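PDB 6X1L: WbbZ protein from Klebsiella pneumoniae subsp. pneumoniae NTUH-K2044, which is functionally uncharacterised but is probably a polysaccharide pyruvyl transferase-like enzyme with a GT-B-like fold. Local coordinates for residues A[44-47]-A[52-55]; A[69-74]-A[87-92]; A[118-123]-A[136-141]; A[128-133]-A[142-147]. All blocks are in the same frame, centred on the assembly; numbering follows the deposited sequence.

Interaction 1 of 4, residues A[44-47]-A[52-55]; sequences DFFE and TYIP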
loop_
_atom_site.group_PDB
_atom_site.type_symbol
_atom_site.label_atom_id
_atom_site.label_comp_id
_atom_site.label_asym_id
_atom_site.label_seq_id
_atom_site.Cartn_x
_atom_site.Cartn_y
_atom_site.Cartn_z
ATOM N N ASP A 44 3.230 -17.353 3.347
ATOM C CA ASP A 44 2.807 -17.996 4.587
ATOM C C ASP A 44 2.766 -19.510 4.426
ATOM O O ASP A 44 3.149 -20.254 5.336
ATOM C CB ASP A 44 1.434 -17.469 5.007
ATOM C CG ASP A 44 1.452 -15.981 5.335
ATOM O OD1 ASP A 44 2.550 -15.392 5.362
ATOM O OD2 ASP A 44 0.369 -15.402 5.562
ATOM N N PHE A 45 2.306 -19.980 3.267
ATOM C CA PHE A 45 2.213 -21.416 3.019
ATOM C C PHE A 45 3.592 -22.064 2.960
ATOM O O PHE A 45 3.798 -23.148 3.518
ATOM C CB PHE A 45 1.441 -21.658 1.726
ATOM C CG PHE A 45 1.466 -23.090 1.260
ATOM C CD1 PHE A 45 0.579 -24.013 1.777
ATOM C CD2 PHE A 45 2.374 -23.503 0.303
ATOM C CE1 PHE A 45 0.599 -25.330 1.348
ATOM C CE2 PHE A 45 2.402 -24.815 -0.121
ATOM C CZ PHE A 45 1.512 -25.729 0.398
ATOM N N PHE A 46 4.550 -21.419 2.288
ATOM C CA PHE A 46 5.905 -21.958 2.226
ATOM C C PHE A 46 6.537 -22.036 3.609
ATOM O O PHE A 46 7.146 -23.051 3.966
ATOM C CB PHE A 46 6.773 -21.097 1.307
ATOM C CG PHE A 46 6.427 -21.218 -0.149
ATOM C CD1 PHE A 46 5.786 -22.344 -0.633
ATOM C CD2 PHE A 46 6.753 -20.203 -1.036
ATOM C CE1 PHE A 46 5.471 -22.457 -1.975
ATOM C CE2 PHE A 46 6.443 -20.309 -2.378
ATOM C CZ PHE A 46 5.800 -21.440 -2.849
ATOM N N GLU A 47 6.406 -20.971 4.402
ATOM C CA GLU A 47 7.042 -20.948 5.713
ATOM C C GLU A 47 6.424 -21.977 6.651
ATOM O O GLU A 47 7.135 -22.613 7.438
ATOM C CB GLU A 47 6.948 -19.545 6.317
ATOM C CG GLU A 47 7.703 -18.481 5.534
ATOM C CD GLU A 47 7.626 -17.108 6.186
ATOM O OE1 GLU A 47 7.950 -16.105 5.513
ATOM O OE2 GLU A 47 7.238 -17.033 7.371
ATOM N N THR A 52 11.419 -24.428 1.201
ATOM C CA THR A 52 12.350 -23.431 0.702
ATOM C C THR A 52 12.204 -23.285 -0.807
ATOM O O THR A 52 11.795 -24.213 -1.510
ATOM C CB THR A 52 13.790 -23.803 1.056
ATOM O OG1 THR A 52 14.123 -25.059 0.455
ATOM C CG2 THR A 52 13.953 -23.910 2.567
ATOM N N TYR A 53 12.541 -22.097 -1.302
ATOM C CA TYR A 53 12.424 -21.795 -2.718
ATOM C C TYR A 53 13.506 -20.796 -3.095
ATOM O O TYR A 53 14.117 -20.158 -2.235
ATOM C CB TYR A 53 11.035 -21.238 -3.062
ATOM C CG TYR A 53 10.736 -19.896 -2.412
ATOM C CD1 TYR A 53 10.248 -19.827 -1.112
ATOM C CD2 TYR A 53 10.942 -18.705 -3.099
ATOM C CE1 TYR A 53 9.976 -18.606 -0.513
ATOM C CE2 TYR A 53 10.671 -17.476 -2.505
ATOM C CZ TYR A 53 10.187 -17.438 -1.214
ATOM O OH TYR A 53 9.913 -16.231 -0.617
ATOM N N ILE A 54 13.743 -20.679 -4.397
ATOM C CA ILE A 54 14.584 -19.610 -4.923
ATOM C C ILE A 54 13.710 -18.775 -5.847
ATOM O O ILE A 54 12.908 -19.332 -6.613
ATOM C CB ILE A 54 15.831 -20.154 -5.644
ATOM C CG1 ILE A 54 15.440 -21.042 -6.826
ATOM C CG2 ILE A 54 16.721 -20.916 -4.673
ATOM C CD1 ILE A 54 16.578 -21.309 -7.783
ATOM N N PRO A 55 13.795 -17.448 -5.786
ATOM C CA PRO A 55 12.958 -16.622 -6.662
ATOM C C PRO A 55 13.435 -16.705 -8.103
ATOM O O PRO A 55 14.636 -16.769 -8.376
ATOM C CB PRO A 55 13.126 -15.208 -6.089
ATOM C CG PRO A 55 14.462 -15.238 -5.416
ATOM C CD PRO A 55 14.625 -16.637 -4.878
#
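The beta-alpha-beta unit made by strand 23-27, helix 33-48 and strand 53-55 brings together one aromatic pair, Phe46 and Tyr53, where the helix leads into strand 53-55. The backbones stay well separated, with Phe46 CA and Thr52 CA 6.8 Å apart, and the two rings span the gap between them. Phe46 leads with one side of its ring: CD2 lies 3.5 Å from Tyr53 CD1 and 3.6 Å from Tyr53 CE1. Its neighbour Phe46 CE2 stands over one face of the tyrosine ring, 4.0 Å above the plane and displaced from the centre toward the rim. The planes meet at 41° with centroids 5.1 Å apart, so the pair is neither a parallel stack nor a T-shaped one. Tyr53 has CG tucked between its backbone N and carbonyl carbon (chi1 65°), which sets the CD1-CE1 side of the ring against Phe46. The contact is wholly apolar, and the phenol oxygen plays no part in it. Phe46 also meets Tyr26 edge-to-face, which ties the same ring to strand 23-27, while Tyr53 rests on Phe24 of that strand. Two residues before Phe46, on a different side of the helix, Asp44 forms salt bridges with Arg207 and Lys158. Strand, helix and neighbouring parallel strand form the beta-alpha-beta crossover of a Rossmann-like alpha/beta domain, here at an outer strand of the sheet.

Interaction 2 of 4, residues A[69-74]-A[87-92]; sequences LIFGGG and DFIQNN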
loop_
_atom_site.group_PDB
_atom_site.type_symbol
_atom_site.label_atom_id
_atom_site.label_comp_id
_atom_site.label_asym_id
_atom_site.label_seq_id
_atom_site.Cartn_x
_atom_site.Cartn_y
_atom_site.Cartn_z
ATOM N N LEU A 69 9.355 -25.074 -11.854
ATOM C CA LEU A 69 8.849 -23.710 -11.776
ATOM C C LEU A 69 7.512 -23.712 -11.047
ATOM O O LEU A 69 6.566 -24.391 -11.468
ATOM C CB LEU A 69 8.696 -23.100 -13.168
ATOM C CG LEU A 69 7.996 -21.736 -13.199
ATOM C CD1 LEU A 69 8.890 -20.641 -12.619
ATOM C CD2 LEU A 69 7.542 -21.377 -14.607
ATOM N N ILE A 70 7.438 -22.970 -9.950
ATOM C CA ILE A 70 6.191 -22.751 -9.232
ATOM C C ILE A 70 5.641 -21.426 -9.743
ATOM O O ILE A 70 6.184 -20.357 -9.442
ATOM C CB ILE A 70 6.395 -22.731 -7.716
ATOM C CG1 ILE A 70 7.168 -23.966 -7.257
ATOM C CG2 ILE A 70 5.058 -22.624 -6.999
ATOM C CD1 ILE A 70 6.426 -25.280 -7.463
ATOM N N PHE A 71 4.577 -21.488 -10.538
ATOM C CA PHE A 71 3.949 -20.281 -11.056
ATOM C C PHE A 71 2.828 -19.868 -10.111
ATOM O O PHE A 71 1.881 -20.635 -9.896
ATOM C CB PHE A 71 3.422 -20.490 -12.473
ATOM C CG PHE A 71 2.923 -19.231 -13.115
ATOM C CD1 PHE A 71 3.803 -18.210 -13.436
ATOM C CD2 PHE A 71 1.578 -19.061 -13.386
ATOM C CE1 PHE A 71 3.349 -17.043 -14.020
ATOM C CE2 PHE A 71 1.117 -17.897 -13.972
ATOM C CZ PHE A 71 2.003 -16.887 -14.289
ATOM N N GLY A 72 2.934 -18.658 -9.559
ATOM C CA GLY A 72 2.010 -18.238 -8.522
ATOM C C GLY A 72 0.570 -18.234 -8.999
ATOM O O GLY A 72 0.283 -18.063 -10.184
ATOM N N GLY A 73 -0.340 -18.431 -8.052
ATOM C CA GLY A 73 -1.749 -18.498 -8.376
ATOM C C GLY A 73 -2.299 -17.163 -8.838
ATOM O O GLY A 73 -1.666 -16.115 -8.725
ATOM N N GLY A 74 -3.507 -17.210 -9.372
ATOM C CA GLY A 74 -4.181 -16.010 -9.817
ATOM C C GLY A 74 -5.114 -16.318 -10.970
ATOM O O GLY A 74 -5.419 -17.472 -11.259
ATOM N N ASP A 87 2.532 -15.777 -21.810
ATOM C CA ASP A 87 3.828 -15.597 -22.458
ATOM C C ASP A 87 4.969 -16.020 -21.541
ATOM O O ASP A 87 5.966 -16.582 -22.007
ATOM C CB ASP A 87 4.001 -14.142 -22.895
ATOM C CG ASP A 87 3.082 -13.764 -24.043
ATOM O OD1 ASP A 87 2.395 -14.659 -24.579
ATOM O OD2 ASP A 87 3.047 -12.568 -24.407
ATOM N N PHE A 88 4.847 -15.754 -20.238
ATOM C CA PHE A 88 5.899 -16.150 -19.307
ATOM C C PHE A 88 6.068 -17.664 -19.275
ATOM O O PHE A 88 7.194 -18.173 -19.296
ATOM C CB PHE A 88 5.597 -15.626 -17.903
ATOM C CG PHE A 88 6.654 -15.974 -16.895
ATOM C CD1 PHE A 88 7.776 -15.174 -16.748
ATOM C CD2 PHE A 88 6.535 -17.103 -16.100
ATOM C CE1 PHE A 88 8.756 -15.491 -15.826
ATOM C CE2 PHE A 88 7.513 -17.428 -15.177
ATOM C CZ PHE A 88 8.626 -16.621 -15.040
ATOM N N ILE A 89 4.957 -18.397 -19.218
ATOM C CA ILE A 89 5.040 -19.849 -19.121
ATOM C C ILE A 89 5.561 -20.444 -20.421
ATOM O O ILE A 89 6.422 -21.332 -20.410
ATOM C CB ILE A 89 3.670 -20.429 -18.733
ATOM C CG1 ILE A 89 3.280 -19.952 -17.332
ATOM C CG2 ILE A 89 3.695 -21.945 -18.798
ATOM C CD1 ILE A 89 1.955 -20.494 -16.848
ATOM N N GLN A 90 5.072 -19.952 -21.561
ATOM C CA GLN A 90 5.462 -20.536 -22.840
ATOM C C GLN A 90 6.934 -20.288 -23.143
ATOM O O GLN A 90 7.606 -21.144 -23.731
ATOM C CB GLN A 90 4.583 -19.984 -23.960
ATOM C CG GLN A 90 4.747 -20.722 -25.275
ATOM C CD GLN A 90 3.759 -20.266 -26.327
ATOM O OE1 GLN A 90 3.282 -21.067 -27.131
ATOM N NE2 GLN A 90 3.449 -18.975 -26.330
ATOM N N ASN A 91 7.457 -19.128 -22.747
ATOM C CA ASN A 91 8.855 -18.806 -23.000
ATOM C C ASN A 91 9.809 -19.473 -22.017
ATOM O O ASN A 91 11.015 -19.509 -22.280
ATOM C CB ASN A 91 9.063 -17.289 -22.962
ATOM C CG ASN A 91 8.310 -16.568 -24.066
ATOM O OD1 ASN A 91 8.051 -17.132 -25.129
ATOM N ND2 ASN A 91 7.956 -15.312 -23.817
ATOM N N ASN A 92 9.307 -20.000 -20.902
ATOM C CA ASN A 92 10.157 -20.568 -19.866
ATOM C C ASN A 92 9.868 -22.035 -19.576
ATOM O O ASN A 92 10.571 -22.633 -18.752
ATOM C CB ASN A 92 10.020 -19.755 -18.570
ATOM C CG ASN A 92 10.422 -18.301 -18.747
ATOM O OD1 ASN A 92 11.493 -17.999 -19.272
ATOM N ND2 ASN A 92 9.555 -17.391 -18.317
#
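Phe71, at the end of strand 67-71, lies against Phe88 and Ile89 of helix 84-92, and its ring meets both of them. CB points toward the helix, and CG, anti to the backbone N (chi1 -173°), carries the ring out from the sheet. CG comes first within range of the helix, 4.1 Å from Ile89 CD1. Beyond it the ring divides its partners: CD2, at 3.8 Å, and CE2 approach Ile89 CD1, whereas CD1 and CE1 approach Phe88, the closest pair being Phe71 CE1 and Phe88 CD2 at 3.8 Å. The methyl Ile89 CD1 sits over one face of the Phe71 ring, 4.0 Å from its centroid and 20° off the normal, a CH-pi contact; Ile89 reaches it with CD1 anti to CA about the CB-CG1 bond. Phe88 lies on the same side of the ring plane but slides past it; the two rings are tilted by 25° with centroids 5.9 Å apart and barely overlap. Leu69, two residues back on the strand, adds CD2 at 4.0 Å from Phe88 CE2. On the far side of Phe88 from Phe71, the amide nitrogen ND2 of Asn92 is 3.1 Å above the ring plane, over its centre, while Asn92 OD1 takes a hydrogen bond from Lys95. Phe88 also meets Tyr56 edge-to-face. Strand 69-71 and helix 87-92 run nearly antiparallel, their axes 11.1 Å apart. No hydrogen bond crosses between them, and the contact is apolar, resting on dispersion, CH-pi contact and exclusion of water.

Interaction 3 of 4, residues A[118-123]-A[136-141]; sequences DKFVVF and LNYEPN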
loop_
_atom_site.group_PDB
_atom_site.type_symbol
_atom_site.label_atom_id
_atom_site.label_comp_id
_atom_site.label_asym_id
_atom_site.label_seq_id
_atom_site.Cartn_x
_atom_site.Cartn_y
_atom_site.Cartn_z
ATOM N N ASP A 118 2.498 -33.000 -20.568
ATOM C CA ASP A 118 3.500 -33.807 -19.884
ATOM C C ASP A 118 4.359 -33.010 -18.910
ATOM O O ASP A 118 5.108 -33.614 -18.137
ATOM C CB ASP A 118 4.397 -34.513 -20.904
ATOM C CG ASP A 118 3.766 -35.783 -21.450
ATOM O OD1 ASP A 118 2.984 -35.697 -22.421
ATOM O OD2 ASP A 118 4.046 -36.868 -20.899
ATOM N N LYS A 119 4.272 -31.682 -18.913
ATOM C CA LYS A 119 5.052 -30.875 -17.988
ATOM C C LYS A 119 4.215 -30.094 -16.990
ATOM O O LYS A 119 4.760 -29.656 -15.970
ATOM C CB LYS A 119 5.952 -29.896 -18.759
ATOM C CG LYS A 119 6.710 -30.552 -19.903
ATOM C CD LYS A 119 7.856 -29.689 -20.396
ATOM C CE LYS A 119 8.980 -29.639 -19.380
ATOM N NZ LYS A 119 10.144 -28.876 -19.902
ATOM N N PHE A 120 2.915 -29.933 -17.232
ATOM C CA PHE A 120 2.052 -29.116 -16.390
ATOM C C PHE A 120 1.481 -29.921 -15.232
ATOM O O PHE A 120 1.018 -31.051 -15.409
ATOM C CB PHE A 120 0.893 -28.535 -17.203
ATOM C CG PHE A 120 1.198 -27.227 -17.864
ATOM C CD1 PHE A 120 2.124 -26.355 -17.322
ATOM C CD2 PHE A 120 0.540 -26.863 -19.026
ATOM C CE1 PHE A 120 2.391 -25.145 -17.934
ATOM C CE2 PHE A 120 0.803 -25.658 -19.641
ATOM C CZ PHE A 120 1.728 -24.799 -19.098
ATOM N N VAL A 121 1.506 -29.321 -14.046
ATOM C CA VAL A 121 0.713 -29.771 -12.909
ATOM C C VAL A 121 -0.160 -28.587 -12.520
ATOM O O VAL A 121 0.353 -27.551 -12.075
ATOM C CB VAL A 121 1.583 -30.246 -11.739
ATOM C CG1 VAL A 121 0.708 -30.696 -10.580
ATOM C CG2 VAL A 121 2.496 -31.382 -12.192
ATOM N N VAL A 122 -1.470 -28.719 -12.719
ATOM C CA VAL A 122 -2.389 -27.586 -12.671
ATOM C C VAL A 122 -3.246 -27.687 -11.420
ATOM O O VAL A 122 -3.958 -28.678 -11.222
ATOM C CB VAL A 122 -3.275 -27.517 -13.923
ATOM C CG1 VAL A 122 -4.090 -26.228 -13.909
ATOM C CG2 VAL A 122 -2.433 -27.615 -15.183
ATOM N N PHE A 123 -3.203 -26.648 -10.588
ATOM C CA PHE A 123 -4.100 -26.528 -9.449
ATOM C C PHE A 123 -5.179 -25.509 -9.792
ATOM O O PHE A 123 -4.869 -24.378 -10.183
ATOM C CB PHE A 123 -3.338 -26.124 -8.188
ATOM C CG PHE A 123 -2.450 -27.208 -7.654
ATOM C CD1 PHE A 123 -2.926 -28.112 -6.721
ATOM C CD2 PHE A 123 -1.145 -27.335 -8.101
ATOM C CE1 PHE A 123 -2.116 -29.123 -6.237
ATOM C CE2 PHE A 123 -0.329 -28.340 -7.622
ATOM C CZ PHE A 123 -0.815 -29.237 -6.688
ATOM N N LEU A 136 -9.497 -31.504 -21.051
ATOM C CA LEU A 136 -8.352 -31.563 -21.952
ATOM C C LEU A 136 -7.506 -32.807 -21.723
ATOM O O LEU A 136 -6.311 -32.809 -22.049
ATOM C CB LEU A 136 -7.503 -30.294 -21.811
ATOM C CG LEU A 136 -8.236 -28.979 -22.041
ATOM C CD1 LEU A 136 -7.305 -27.783 -21.879
ATOM C CD2 LEU A 136 -8.874 -28.984 -23.415
ATOM N N ASN A 137 -8.104 -33.854 -21.149
ATOM C CA ASN A 137 -7.485 -35.148 -20.883
ATOM C C ASN A 137 -6.447 -35.100 -19.765
ATOM O O ASN A 137 -5.634 -36.019 -19.642
ATOM C CB ASN A 137 -6.872 -35.741 -22.155
ATOM C CG ASN A 137 -7.285 -37.178 -22.375
ATOM O OD1 ASN A 137 -8.258 -37.658 -21.785
ATOM N ND2 ASN A 137 -6.557 -37.872 -23.235
ATOM N N TYR A 138 -6.457 -34.057 -18.939
ATOM C CA TYR A 138 -5.655 -34.076 -17.727
ATOM C C TYR A 138 -6.247 -35.062 -16.728
ATOM O O TYR A 138 -7.463 -35.255 -16.659
ATOM C CB TYR A 138 -5.574 -32.675 -17.106
ATOM C CG TYR A 138 -4.542 -31.799 -17.760
ATOM C CD1 TYR A 138 -4.746 -31.287 -19.035
ATOM C CD2 TYR A 138 -3.362 -31.480 -17.103
ATOM C CE1 TYR A 138 -3.802 -30.481 -19.640
ATOM C CE2 TYR A 138 -2.411 -30.669 -17.696
ATOM C CZ TYR A 138 -2.636 -30.173 -18.964
ATOM O OH TYR A 138 -1.689 -29.372 -19.559
ATOM N N GLU A 139 -5.373 -35.684 -15.936
ATOM C CA GLU A 139 -5.795 -36.777 -15.071
ATOM C C GLU A 139 -5.958 -36.283 -13.645
ATOM O O GLU A 139 -4.955 -35.924 -13.010
ATOM C CB GLU A 139 -4.788 -37.920 -15.120
ATOM C CG GLU A 139 -5.088 -39.041 -14.150
ATOM C CD GLU A 139 -4.484 -40.356 -14.591
ATOM O OE1 GLU A 139 -3.916 -40.403 -15.704
ATOM O OE2 GLU A 139 -4.579 -41.341 -13.829
ATOM N N PRO A 140 -7.178 -36.261 -13.103
ATOM C CA PRO A 140 -7.370 -35.771 -11.732
ATOM C C PRO A 140 -6.515 -36.540 -10.739
ATOM O O PRO A 140 -6.352 -37.756 -10.842
ATOM C CB PRO A 140 -8.866 -35.994 -11.482
ATOM C CG PRO A 140 -9.475 -35.994 -12.841
ATOM C CD PRO A 140 -8.453 -36.635 -13.738
ATOM N N ASN A 141 -5.958 -35.803 -9.779
ATOM C CA ASN A 141 -5.086 -36.297 -8.718
ATOM C C ASN A 141 -3.726 -36.764 -9.225
ATOM O O ASN A 141 -2.976 -37.397 -8.468
ATOM C CB ASN A 141 -5.754 -37.404 -7.897
ATOM C CG ASN A 141 -6.802 -36.859 -6.943
ATOM O OD1 ASN A 141 -6.726 -35.704 -6.517
ATOM N ND2 ASN A 141 -7.782 -37.683 -6.605
#
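Tyr138 makes every contact between the irregular loop 136-141 and strand 120-123, reaching Phe120 and Val122 with the outer end of its ring. Ahead of it, Leu136 turns to Phe113 and Ile114 of helix 110-115, and Asn137, in a left-handed backbone conformation, redirects the chain. Tyr138 then points inward, with CG anti to the carbonyl carbon (chi1 -81°). Its CE2 is 4.0 Å from both Phe120 CB and Val122 CG2. These two meet the ring differently: Phe120 CB lies at its edge, near the plane, whereas Val122 CG2 comes in obliquely. The phenol oxygen goes furthest, passing 3.6 Å from Phe120 CB and 3.4 Å from Phe120 CD2, where it lies in the plane of the phenylalanine ring, at its edge. This is not a polar contact. The hydroxyl is spent on a hydrogen bond to the carbonyl oxygen of Phe113, which satisfies a buried polar group and fixes where the end of the ring can lie. Phe120 starts toward the loop at CB, but its ring then swings off. After Tyr138 the chain moves away from the strand: the amide of Glu139 bonds to Asn143 OD1, Pro140 rests on Phe130, and Asn141, again left-handed, leads toward strand 144-146. The tyrosine thus fills a corner bounded by strand 120-124, by helix 110-115 through Phe113 and by helix 127-135 through Ile133, and the loop bearing it links helix 127-135 to strand 144-146, the outer strand beside 120-124.

Interaction 4 of 4, residues A[128-133]-A[142-147]; sequences ITFDYI and KNVFIT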
loop_
_atom_site.group_PDB
_atom_site.type_symbol
_atom_site.label_atom_id
_atom_site.label_comp_id
_atom_site.label_asym_id
_atom_site.label_seq_id
_atom_site.Cartn_x
_atom_site.Cartn_y
_atom_site.Cartn_z
ATOM N N ILE A 128 -15.105 -24.669 -12.419
ATOM C CA ILE A 128 -15.145 -24.419 -13.856
ATOM C C ILE A 128 -13.774 -24.658 -14.470
ATOM O O ILE A 128 -13.647 -25.307 -15.515
ATOM C CB ILE A 128 -15.655 -22.996 -14.140
ATOM C CG1 ILE A 128 -17.076 -22.827 -13.600
ATOM C CG2 ILE A 128 -15.607 -22.708 -15.635
ATOM C CD1 ILE A 128 -17.731 -21.529 -14.001
ATOM N N THR A 129 -12.724 -24.151 -13.822
ATOM C CA THR A 129 -11.367 -24.413 -14.290
ATOM C C THR A 129 -11.024 -25.894 -14.180
ATOM O O THR A 129 -10.404 -26.463 -15.086
ATOM C CB THR A 129 -10.370 -23.563 -13.498
ATOM O OG1 THR A 129 -10.606 -22.179 -13.778
ATOM C CG2 THR A 129 -8.940 -23.907 -13.882
ATOM N N PHE A 130 -11.434 -26.537 -13.084
ATOM C CA PHE A 130 -11.120 -27.946 -12.884
ATOM C C PHE A 130 -11.745 -28.810 -13.971
ATOM O O PHE A 130 -11.081 -29.677 -14.550
ATOM C CB PHE A 130 -11.589 -28.392 -11.497
ATOM C CG PHE A 130 -11.254 -29.819 -11.176
ATOM C CD1 PHE A 130 -9.936 -30.219 -11.031
ATOM C CD2 PHE A 130 -12.255 -30.760 -11.012
ATOM C CE1 PHE A 130 -9.622 -31.532 -10.737
ATOM C CE2 PHE A 130 -11.948 -32.079 -10.716
ATOM C CZ PHE A 130 -10.628 -32.464 -10.578
ATOM N N ASP A 131 -13.028 -28.585 -14.269
ATOM C CA ASP A 131 -13.685 -29.369 -15.311
ATOM C C ASP A 131 -13.122 -29.051 -16.688
ATOM O O ASP A 131 -13.078 -29.929 -17.554
ATOM C CB ASP A 131 -15.193 -29.126 -15.287
ATOM C CG ASP A 131 -15.848 -29.667 -14.036
ATOM O OD1 ASP A 131 -15.219 -30.500 -13.353
ATOM O OD2 ASP A 131 -16.991 -29.264 -13.739
ATOM N N TYR A 132 -12.680 -27.812 -16.906
ATOM C CA TYR A 132 -12.076 -27.461 -18.185
ATOM C C TYR A 132 -10.761 -28.204 -18.393
ATOM O O TYR A 132 -10.577 -28.888 -19.410
ATOM C CB TYR A 132 -11.875 -25.944 -18.262
ATOM C CG TYR A 132 -10.970 -25.495 -19.386
ATOM C CD1 TYR A 132 -11.147 -25.964 -20.682
ATOM C CD2 TYR A 132 -9.948 -24.585 -19.151
ATOM C CE1 TYR A 132 -10.320 -25.553 -21.706
ATOM C CE2 TYR A 132 -9.121 -24.165 -20.167
ATOM C CZ TYR A 132 -9.311 -24.650 -21.443
ATOM O OH TYR A 132 -8.482 -24.231 -22.456
ATOM N N ILE A 133 -9.839 -28.098 -17.432
ATOM C CA ILE A 133 -8.533 -28.737 -17.582
ATOM C C ILE A 133 -8.682 -30.248 -17.700
ATOM O O ILE A 133 -8.045 -30.883 -18.550
ATOM C CB ILE A 133 -7.603 -28.357 -16.415
ATOM C CG1 ILE A 133 -7.402 -26.841 -16.358
ATOM C CG2 ILE A 133 -6.266 -29.069 -16.559
ATOM C CD1 ILE A 133 -6.793 -26.260 -17.617
ATOM N N LYS A 142 -3.369 -36.442 -10.471
ATOM C CA LYS A 142 -2.030 -36.712 -10.981
ATOM C C LYS A 142 -1.389 -35.444 -11.536
ATOM O O LYS A 142 -0.295 -35.059 -11.110
ATOM C CB LYS A 142 -2.066 -37.807 -12.052
ATOM C CG LYS A 142 -0.707 -38.065 -12.684
ATOM C CD LYS A 142 -0.679 -39.368 -13.455
ATOM C CE LYS A 142 0.727 -39.677 -13.949
ATOM N NZ LYS A 142 0.831 -41.066 -14.479
ATOM N N ASN A 143 -2.052 -34.786 -12.489
ATOM C CA ASN A 143 -1.544 -33.531 -13.027
ATOM C C ASN A 143 -2.606 -32.436 -13.069
ATOM O O ASN A 143 -2.355 -31.371 -13.641
ATOM C CB ASN A 143 -0.940 -33.733 -14.424
ATOM C CG ASN A 143 -1.909 -34.373 -15.392
ATOM O OD1 ASN A 143 -3.026 -34.732 -15.023
ATOM N ND2 ASN A 143 -1.489 -34.513 -16.645
ATOM N N VAL A 144 -3.783 -32.665 -12.491
ATOM C CA VAL A 144 -4.762 -31.603 -12.282
ATOM C C VAL A 144 -5.433 -31.836 -10.934
ATOM O O VAL A 144 -5.787 -32.971 -10.596
ATOM C CB VAL A 144 -5.799 -31.513 -13.422
ATOM C CG1 VAL A 144 -6.600 -32.807 -13.561
ATOM C CG2 VAL A 144 -6.721 -30.318 -13.209
ATOM N N PHE A 145 -5.565 -30.765 -10.152
ATOM C CA PHE A 145 -6.130 -30.815 -8.811
ATOM C C PHE A 145 -7.019 -29.596 -8.610
ATOM O O PHE A 145 -6.898 -28.591 -9.316
ATOM C CB PHE A 145 -5.049 -30.823 -7.716
ATOM C CG PHE A 145 -4.008 -31.891 -7.879
ATOM C CD1 PHE A 145 -4.069 -33.054 -7.128
ATOM C CD2 PHE A 145 -2.952 -31.726 -8.763
ATOM C CE1 PHE A 145 -3.109 -34.033 -7.264
ATOM C CE2 PHE A 145 -1.991 -32.709 -8.908
ATOM C CZ PHE A 145 -2.071 -33.861 -8.159
ATOM N N ILE A 146 -7.899 -29.681 -7.617
ATOM C CA ILE A 146 -8.781 -28.578 -7.258
ATOM C C ILE A 146 -8.620 -28.294 -5.771
ATOM O O ILE A 146 -8.574 -29.221 -4.954
ATOM C CB ILE A 146 -10.251 -28.880 -7.613
ATOM C CG1 ILE A 146 -11.145 -27.686 -7.268
ATOM C CG2 ILE A 146 -10.736 -30.146 -6.919
ATOM C CD1 ILE A 146 -12.519 -27.758 -7.890
ATOM N N THR A 147 -8.517 -27.014 -5.422
ATOM C CA THR A 147 -8.375 -26.612 -4.031
ATOM C C THR A 147 -8.628 -25.112 -3.956
ATOM O O THR A 147 -8.746 -24.434 -4.978
ATOM C CB THR A 147 -6.995 -26.991 -3.475
ATOM O OG1 THR A 147 -6.932 -26.691 -2.075
ATOM C CG2 THR A 147 -5.890 -26.256 -4.213
#
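Phe130 of helix 127-135 lies across strand 144-146 and, together with Val144 and Ile146, accounts for most of the surface buried here. Its ring is carried over the strand by an extended first torsion (CG anti to the backbone N, chi1 -178°). Its CD1 and CE1 then run along the strand: CD1 is 3.7 Å from Ile146 CB and 3.8 Å from the carbonyl carbon of Phe145, while CE1 continues to Val144 CG2 at 4.0 Å. Ile146 approaches over a face of the ring, its CB 4.0 Å from the centroid and 26° off the normal, a CH-pi contact displaced toward the rim. Its extended chain crosses the phenylalanine, bringing Ile146 CD1 to 3.8 Å from Phe130 CB. Ile146 and Val144, two residues apart, both direct CB at the helix and so line the same surface of the strand. Val144 gives its CG2 branch to both helix residues, for the same methyl lies 3.6 Å from Ile133 CG2, one turn further along the helix. These two side chains cross at a slant, methyl against methyl, in apolar contact. The other side of the strand is occupied by Phe145, which stacks on Phe123 of the neighbouring strand and touches Leu14 of helix 6-21. Helix 128-133 and strand 144-146 run nearly antiparallel, at 162°, with axes 8.5 Å apart and no hydrogen bond between them. Helix 127-135, packed through apolar contacts on the strand that follows it, completes the beta-alpha-beta unit of strand 120-124, helix 127-135 and strand 144-146.

All four contacts belong to the six-stranded parallel sheet and are spread across it, from outer strand 53-55 to outer strand 144-146. Interactions 1 and 2 do not touch; their centres lie 16 Å apart. Interaction 2 meets interaction 3 through Ile89 CG2 and Phe120 CZ, 3.5 Å apart, so the two contacts continue into one another. Interactions 3 and 4 interlock, with centres 7 Å apart and segments alternating along the chain. Probable hydrogen bonds link their strands, Val122 O to Phe145 N at 2.8 Å and Val122 N to Asn143 O at 2.9 Å. Interaction 1 is remote from this pair, about 23 Å away centre to centre.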